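Local coordinates for protein galactose mutarotase related enzyme (Lactobacillus acidophilus, PDB 3DCD) that probably binds carbohydrate and may act as a sugar isomerase of the aldose 1-epimerase (galactose mutarotase) kind, at residues P47-P51 against F109-Y115; E253-G257 against F283-F287. All coordinates share one frame; numbering follows the deposited sequence.

Interaction 1 (P47-P51 against F109-Y115); sequences PVLFP and FEFRVNY
Phe50 and Phe111 lie face to face, their ring centroids 4.1 Å apart and their planes only 16° from parallel. The overlap is offset: Phe111 CD2 sits over the rim of the Phe50 ring rather than its middle, and CB of Pro51, which follows a cis peptide bond, lies over the centre of the other face. The two side chains reach past one another from opposite backbones; with CG of Phe50 anti to its own N (chi1 173°), the ring extends straight from the 47-51 segment toward the strand. Its far end then turns an edge to the face of Phe109 in a T-shaped pair, Phe50 CE1 coming within 3.8 Å of Phe109 CE2 and the planes standing at 70°. Replacing Phe50 with an alanine would probably open a gap between Phe109 and Phe111 and take from both rings the aromatic group that lies between them. Val48 extends this dense part by pushing CG1 against the in-plane edge of Phe111, 3.7 Å from CE2. Beyond it the fit slackens: Val48 CG1 is 4.1 Å from Val113 CG2, and Val48 CG2 lies 3.9 Å from Tyr115 OH, a hydroxyl hydrogen-bonded to the carbonyl of Ala19. The charged side chains Glu110 and Arg112 are on the reverse of the strand, partly exposed, and form a salt bridge, Arg112 NH1 to Glu110 OE1 2.9 Å; Arg112 NE also pairs with Glu84. No hydrogen bond links the two segments, so side chains alone join a strand of the large antiparallel sheet to the 47-51 segment, which runs antiparallel over its buried face. Strand 121-130 flanks Phe111 with Phe126 and Val128, while strand 136-147 brings Met136 to Phe109 and Val140 to Phe111.

Interaction 2 (E253-G257 against F283-F287); sequences EPWWG and FQAGF
Trp256 lays one face of its indole on the methyl of Ala285. With CG anti to the carbonyl carbon and beside the backbone N (chi1 -69°), the indole is carried from CB toward strand 283-287, and CG and CD2 already lie over Ala285 CB. Ala285 CB sits 3.6 Å from the centroid of the Trp256 five-membered ring, nearly along the ring normal, a CH-pi contact directly over the face. On the pyrrole side Trp256 CD1 comes 4.0 Å from Phe283 CZ, where Phe283 turns its edge toward the indole face in an offset edge-to-face pair with planes at 76°. NE1 gives its hydrogen to Asp233 OD1, outside the two segments, which should help fix the rotation of the indole. Trp256 CE2 is 3.5 Å from Ala285 CB, and further out CZ2 and then CH2 pass close to Gly286 O, CH2 at 3.2 Å. At the six-membered end, CH2 and CZ3 border Phe287 CD1, which lies near the indole plane. Gly286 suits this spot, because its backbone angles would jam a CB against the preceding carbonyl oxygen. Phe287 is itself covered by Pro254, whose CG stands over the ring, 3.7 Å from the Phe287 centroid, a second CH-pi contact. The segments run antiparallel at 167°, their axes 8.1 Å apart, with no hydrogen bond between them: these are facing strands of different sheets. Strand 136-147 is hydrogen-bonded to 249-256 and adds Val140 and Pro144, while Glu124 and Phe126 of strand 121-130 close on Phe287.

Overall arrangement
Interaction 1 and interaction 2 are both buried, with centres 10 Å apart, and both pack the smaller sheet against the nine-stranded antiparallel one, as in the beta-sandwich of the mutarotase family. Strands 109-118 and 282-292 of the large sheet flank 121-130, whose Phe126 reaches both contacts; strands 48-49 and 249-256 each pair with 136-147. The chemistry differs: interaction 1 is centred on ring-to-ring contacts, while interaction 2 has one ring pair, adds aliphatic CH groups over aromatic faces and passes an indole across a glycine. The two also touch directly, Leu49 CD1 lying 3.6 Å from Trp255 NE1. Interaction 1 has partly exposed charges behind its strand, whereas exposed Gln284 marks the solvent side of interaction 2.

Interaction 1 (P47-P51 against F109-Y115)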
loop_
_atom_site.group_PDB
_atom_site.type_symbol
_atom_site.label_atom_id
_atom_site.label_comp_id
_atom_site.label_asym_id
_atom_site.label_seq_id
_atom_site.Cartn_x
_atom_site.Cartn_y
_atom_site.Cartn_z
ATOM N N PRO A 47 4.391 -2.540 -3.980
ATOM C CA PRO A 47 5.256 -2.974 -2.895
ATOM C C PRO A 47 4.539 -3.115 -1.571
ATOM O O PRO A 47 3.478 -2.510 -1.341
ATOM C CB PRO A 47 6.324 -1.863 -2.786
ATOM C CG PRO A 47 5.699 -0.664 -3.394
ATOM C CD PRO A 47 4.811 -1.226 -4.512
ATOM N N VAL A 48 5.125 -3.946 -0.733
ATOM C CA VAL A 48 4.713 -4.094 0.656
ATOM C C VAL A 48 5.656 -3.199 1.456
ATOM O O VAL A 48 6.883 -3.210 1.226
ATOM C CB VAL A 48 4.788 -5.581 1.069
ATOM C CG1 VAL A 48 4.587 -5.752 2.609
ATOM C CG2 VAL A 48 3.748 -6.407 0.272
ATOM N N LEU A 49 5.084 -2.397 2.360
ATOM C CA LEU A 49 5.861 -1.427 3.148
ATOM C C LEU A 49 5.979 -1.931 4.597
ATOM O O LEU A 49 4.978 -2.082 5.285
ATOM C CB LEU A 49 5.199 -0.038 3.102
ATOM C CG LEU A 49 4.497 0.376 1.790
ATOM C CD1 LEU A 49 3.734 1.686 1.938
ATOM C CD2 LEU A 49 5.517 0.441 0.608
ATOM N N PHE A 50 7.208 -2.210 5.019
ATOM C CA PHE A 50 7.515 -2.803 6.326
ATOM C C PHE A 50 9.033 -2.837 6.501
ATOM O O PHE A 50 9.754 -3.199 5.557
ATOM C CB PHE A 50 6.950 -4.228 6.417
ATOM C CG PHE A 50 7.360 -4.979 7.661
ATOM C CD1 PHE A 50 8.521 -5.745 7.678
ATOM C CD2 PHE A 50 6.574 -4.936 8.815
ATOM C CE1 PHE A 50 8.908 -6.457 8.825
ATOM C CE2 PHE A 50 6.955 -5.647 9.958
ATOM C CZ PHE A 50 8.119 -6.400 9.963
ATOM N N PRO A 51 9.536 -2.531 7.720
ATOM C CA PRO A 51 8.879 -2.194 8.988
ATOM C C PRO A 51 8.666 -0.715 9.255
ATOM O O PRO A 51 8.445 -0.332 10.419
ATOM C CB PRO A 51 9.845 -2.769 10.017
ATOM C CG PRO A 51 11.186 -2.465 9.410
ATOM C CD PRO A 51 10.992 -2.651 7.906
ATOM N N PHE A 109 11.197 -11.145 14.313
ATOM C CA PHE A 109 9.777 -11.125 13.953
ATOM C C PHE A 109 9.432 -12.254 13.000
ATOM O O PHE A 109 10.318 -12.866 12.392
ATOM C CB PHE A 109 9.418 -9.780 13.291
ATOM C CG PHE A 109 10.212 -9.502 12.026
ATOM C CD1 PHE A 109 11.394 -8.765 12.078
ATOM C CD2 PHE A 109 9.796 -10.008 10.795
ATOM C CE1 PHE A 109 12.145 -8.534 10.922
ATOM C CE2 PHE A 109 10.540 -9.784 9.636
ATOM C CZ PHE A 109 11.714 -9.041 9.702
ATOM N N GLU A 110 8.129 -12.500 12.862
ATOM C CA GLU A 110 7.575 -13.246 11.740
ATOM C C GLU A 110 6.590 -12.304 11.054
ATOM O O GLU A 110 5.641 -11.849 11.681
ATOM C CB GLU A 110 6.857 -14.517 12.217
ATOM C CG GLU A 110 7.772 -15.572 12.843
ATOM C CD GLU A 110 7.022 -16.828 13.304
ATOM O OE1 GLU A 110 5.766 -16.833 13.313
ATOM O OE2 GLU A 110 7.695 -17.805 13.655
ATOM N N PHE A 111 6.827 -12.004 9.775
ATOM C CA PHE A 111 5.944 -11.130 8.991
ATOM C C PHE A 111 5.298 -11.936 7.874
ATOM O O PHE A 111 5.997 -12.450 7.001
ATOM C CB PHE A 111 6.740 -9.966 8.386
ATOM C CG PHE A 111 5.905 -9.015 7.531
ATOM C CD1 PHE A 111 4.612 -8.665 7.906
ATOM C CD2 PHE A 111 6.450 -8.437 6.376
ATOM C CE1 PHE A 111 3.828 -7.761 7.116
ATOM C CE2 PHE A 111 5.707 -7.535 5.593
ATOM C CZ PHE A 111 4.395 -7.190 5.964
ATOM N N ARG A 112 3.971 -12.033 7.909
ATOM C CA ARG A 112 3.233 -12.806 6.923
ATOM C C ARG A 112 2.348 -11.894 6.081
ATOM O O ARG A 112 1.643 -11.038 6.618
ATOM C CB ARG A 112 2.380 -13.879 7.611
ATOM C CG ARG A 112 3.173 -15.094 8.084
ATOM C CD ARG A 112 2.274 -16.048 8.883
ATOM N NE ARG A 112 3.005 -17.234 9.305
ATOM C CZ ARG A 112 3.743 -17.295 10.413
ATOM N NH1 ARG A 112 3.834 -16.244 11.223
ATOM N NH2 ARG A 112 4.382 -18.407 10.711
ATOM N N VAL A 113 2.410 -12.078 4.763
ATOM C CA VAL A 113 1.519 -11.412 3.828
ATOM C C VAL A 113 0.684 -12.494 3.158
ATOM O O VAL A 113 1.202 -13.365 2.438
ATOM C CB VAL A 113 2.285 -10.552 2.760
ATOM C CG1 VAL A 113 1.297 -9.844 1.841
ATOM C CG2 VAL A 113 3.167 -9.510 3.455
ATOM N N ASN A 114 -0.609 -12.456 3.442
ATOM C CA ASN A 114 -1.538 -13.422 2.900
ATOM C C ASN A 114 -2.409 -12.742 1.871
ATOM O O ASN A 114 -2.927 -11.656 2.113
ATOM C CB ASN A 114 -2.429 -14.004 3.990
ATOM C CG ASN A 114 -3.598 -14.812 3.413
ATOM O OD1 ASN A 114 -3.433 -15.946 2.966
ATOM N ND2 ASN A 114 -4.770 -14.224 3.422
ATOM N N TYR A 115 -2.560 -13.401 0.725
ATOM C CA TYR A 115 -3.467 -12.955 -0.323
ATOM C C TYR A 115 -4.499 -14.038 -0.521
ATOM O O TYR A 115 -4.156 -15.221 -0.630
ATOM C CB TYR A 115 -2.712 -12.767 -1.642
ATOM C CG TYR A 115 -1.707 -11.652 -1.615
ATOM C CD1 TYR A 115 -0.352 -11.918 -1.429
ATOM C CD2 TYR A 115 -2.109 -10.332 -1.794
ATOM C CE1 TYR A 115 0.575 -10.882 -1.412
ATOM C CE2 TYR A 115 -1.197 -9.278 -1.781
ATOM C CZ TYR A 115 0.143 -9.563 -1.594
ATOM O OH TYR A 115 1.049 -8.534 -1.577
#

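Interaction 2 (E253-G257 against F283-F287)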
loop_
_atom_site.group_PDB
_atom_site.type_symbol
_atom_site.label_atom_id
_atom_site.label_comp_id
_atom_site.label_asym_id
_atom_site.label_seq_id
_atom_site.Cartn_x
_atom_site.Cartn_y
_atom_site.Cartn_z
ATOM N N GLU A 253 -2.858 3.603 -1.160
ATOM C CA GLU A 253 -1.960 2.958 -0.202
ATOM C C GLU A 253 -2.514 2.973 1.245
ATOM O O GLU A 253 -2.344 3.967 1.953
ATOM C CB GLU A 253 -0.598 3.663 -0.208
ATOM C CG GLU A 253 -0.031 4.034 -1.597
ATOM C CD GLU A 253 1.212 4.925 -1.499
ATOM O OE1 GLU A 253 1.965 4.838 -0.494
ATOM O OE2 GLU A 253 1.461 5.692 -2.452
ATOM N N PRO A 254 -3.138 1.870 1.694
ATOM C CA PRO A 254 -3.593 1.828 3.100
ATOM C C PRO A 254 -2.390 1.644 4.018
ATOM O O PRO A 254 -1.556 0.773 3.781
ATOM C CB PRO A 254 -4.522 0.589 3.136
ATOM C CG PRO A 254 -4.783 0.238 1.662
ATOM C CD PRO A 254 -3.479 0.632 0.985
ATOM N N TRP A 255 -2.297 2.478 5.049
ATOM C CA TRP A 255 -1.118 2.567 5.888
ATOM C C TRP A 255 -1.477 2.409 7.357
ATOM O O TRP A 255 -2.391 3.086 7.851
ATOM C CB TRP A 255 -0.470 3.955 5.766
ATOM C CG TRP A 255 0.200 4.321 4.461
ATOM C CD1 TRP A 255 0.613 3.486 3.446
ATOM C CD2 TRP A 255 0.586 5.643 4.083
ATOM N NE1 TRP A 255 1.224 4.241 2.431
ATOM C CE2 TRP A 255 1.207 5.562 2.807
ATOM C CE3 TRP A 255 0.463 6.902 4.710
ATOM C CZ2 TRP A 255 1.692 6.695 2.140
ATOM C CZ3 TRP A 255 0.952 8.030 4.041
ATOM C CH2 TRP A 255 1.565 7.913 2.772
ATOM N N TRP A 256 -0.713 1.559 8.040
ATOM C CA TRP A 256 -0.702 1.425 9.490
ATOM C C TRP A 256 0.696 1.899 9.961
ATOM O O TRP A 256 1.468 1.149 10.552
ATOM C CB TRP A 256 -0.946 -0.037 9.876
ATOM C CG TRP A 256 -2.349 -0.486 9.573
ATOM C CD1 TRP A 256 -3.408 -0.507 10.440
ATOM C CD2 TRP A 256 -2.855 -0.946 8.303
ATOM N NE1 TRP A 256 -4.547 -0.953 9.795
ATOM C CE2 TRP A 256 -4.233 -1.224 8.480
ATOM C CE3 TRP A 256 -2.275 -1.138 7.030
ATOM C CZ2 TRP A 256 -5.051 -1.701 7.426
ATOM C CZ3 TRP A 256 -3.081 -1.606 5.990
ATOM C CH2 TRP A 256 -4.456 -1.876 6.189
ATOM N N GLY A 257 1.018 3.148 9.626
ATOM C CA GLY A 257 2.356 3.693 9.842
ATOM C C GLY A 257 2.449 4.918 8.965
ATOM O O GLY A 257 1.618 5.096 8.090
ATOM N N PHE A 283 0.037 -8.775 15.708
ATOM C CA PHE A 283 -0.697 -7.673 15.120
ATOM C C PHE A 283 -1.268 -8.150 13.791
ATOM O O PHE A 283 -0.579 -8.807 13.021
ATOM C CB PHE A 283 0.260 -6.496 14.895
ATOM C CG PHE A 283 -0.332 -5.350 14.112
ATOM C CD1 PHE A 283 -0.204 -5.290 12.721
ATOM C CD2 PHE A 283 -0.987 -4.313 14.767
ATOM C CE1 PHE A 283 -0.736 -4.219 11.991
ATOM C CE2 PHE A 283 -1.516 -3.231 14.049
ATOM C CZ PHE A 283 -1.381 -3.189 12.656
ATOM N N GLN A 284 -2.530 -7.836 13.525
ATOM C CA GLN A 284 -3.127 -8.167 12.243
ATOM C C GLN A 284 -3.776 -6.940 11.647
ATOM O O GLN A 284 -4.459 -6.184 12.340
ATOM C CB GLN A 284 -4.144 -9.313 12.360
ATOM C CG GLN A 284 -3.509 -10.680 12.405
ATOM C CD GLN A 284 -4.534 -11.807 12.409
ATOM O OE1 GLN A 284 -5.599 -11.692 13.018
ATOM N NE2 GLN A 284 -4.206 -12.915 11.733
ATOM N N ALA A 285 -3.516 -6.726 10.359
ATOM C CA ALA A 285 -4.151 -5.660 9.601
ATOM C C ALA A 285 -4.285 -6.131 8.158
ATOM O O ALA A 285 -3.833 -7.230 7.801
ATOM C CB ALA A 285 -3.311 -4.407 9.663
ATOM N N GLY A 286 -4.905 -5.311 7.323
ATOM C CA GLY A 286 -5.008 -5.645 5.916
ATOM C C GLY A 286 -6.091 -4.854 5.254
ATOM O O GLY A 286 -6.789 -4.037 5.902
ATOM N N PHE A 287 -6.229 -5.086 3.946
ATOM C CA PHE A 287 -7.210 -4.370 3.151
ATOM C C PHE A 287 -7.688 -5.251 2.007
ATOM O O PHE A 287 -7.107 -6.307 1.759
ATOM C CB PHE A 287 -6.630 -3.044 2.650
ATOM C CG PHE A 287 -5.392 -3.198 1.794
ATOM C CD1 PHE A 287 -4.129 -3.357 2.394
ATOM C CD2 PHE A 287 -5.486 -3.175 0.402
ATOM C CE1 PHE A 287 -2.985 -3.479 1.617
ATOM C CE2 PHE A 287 -4.335 -3.290 -0.391
ATOM C CZ PHE A 287 -3.097 -3.450 0.212
#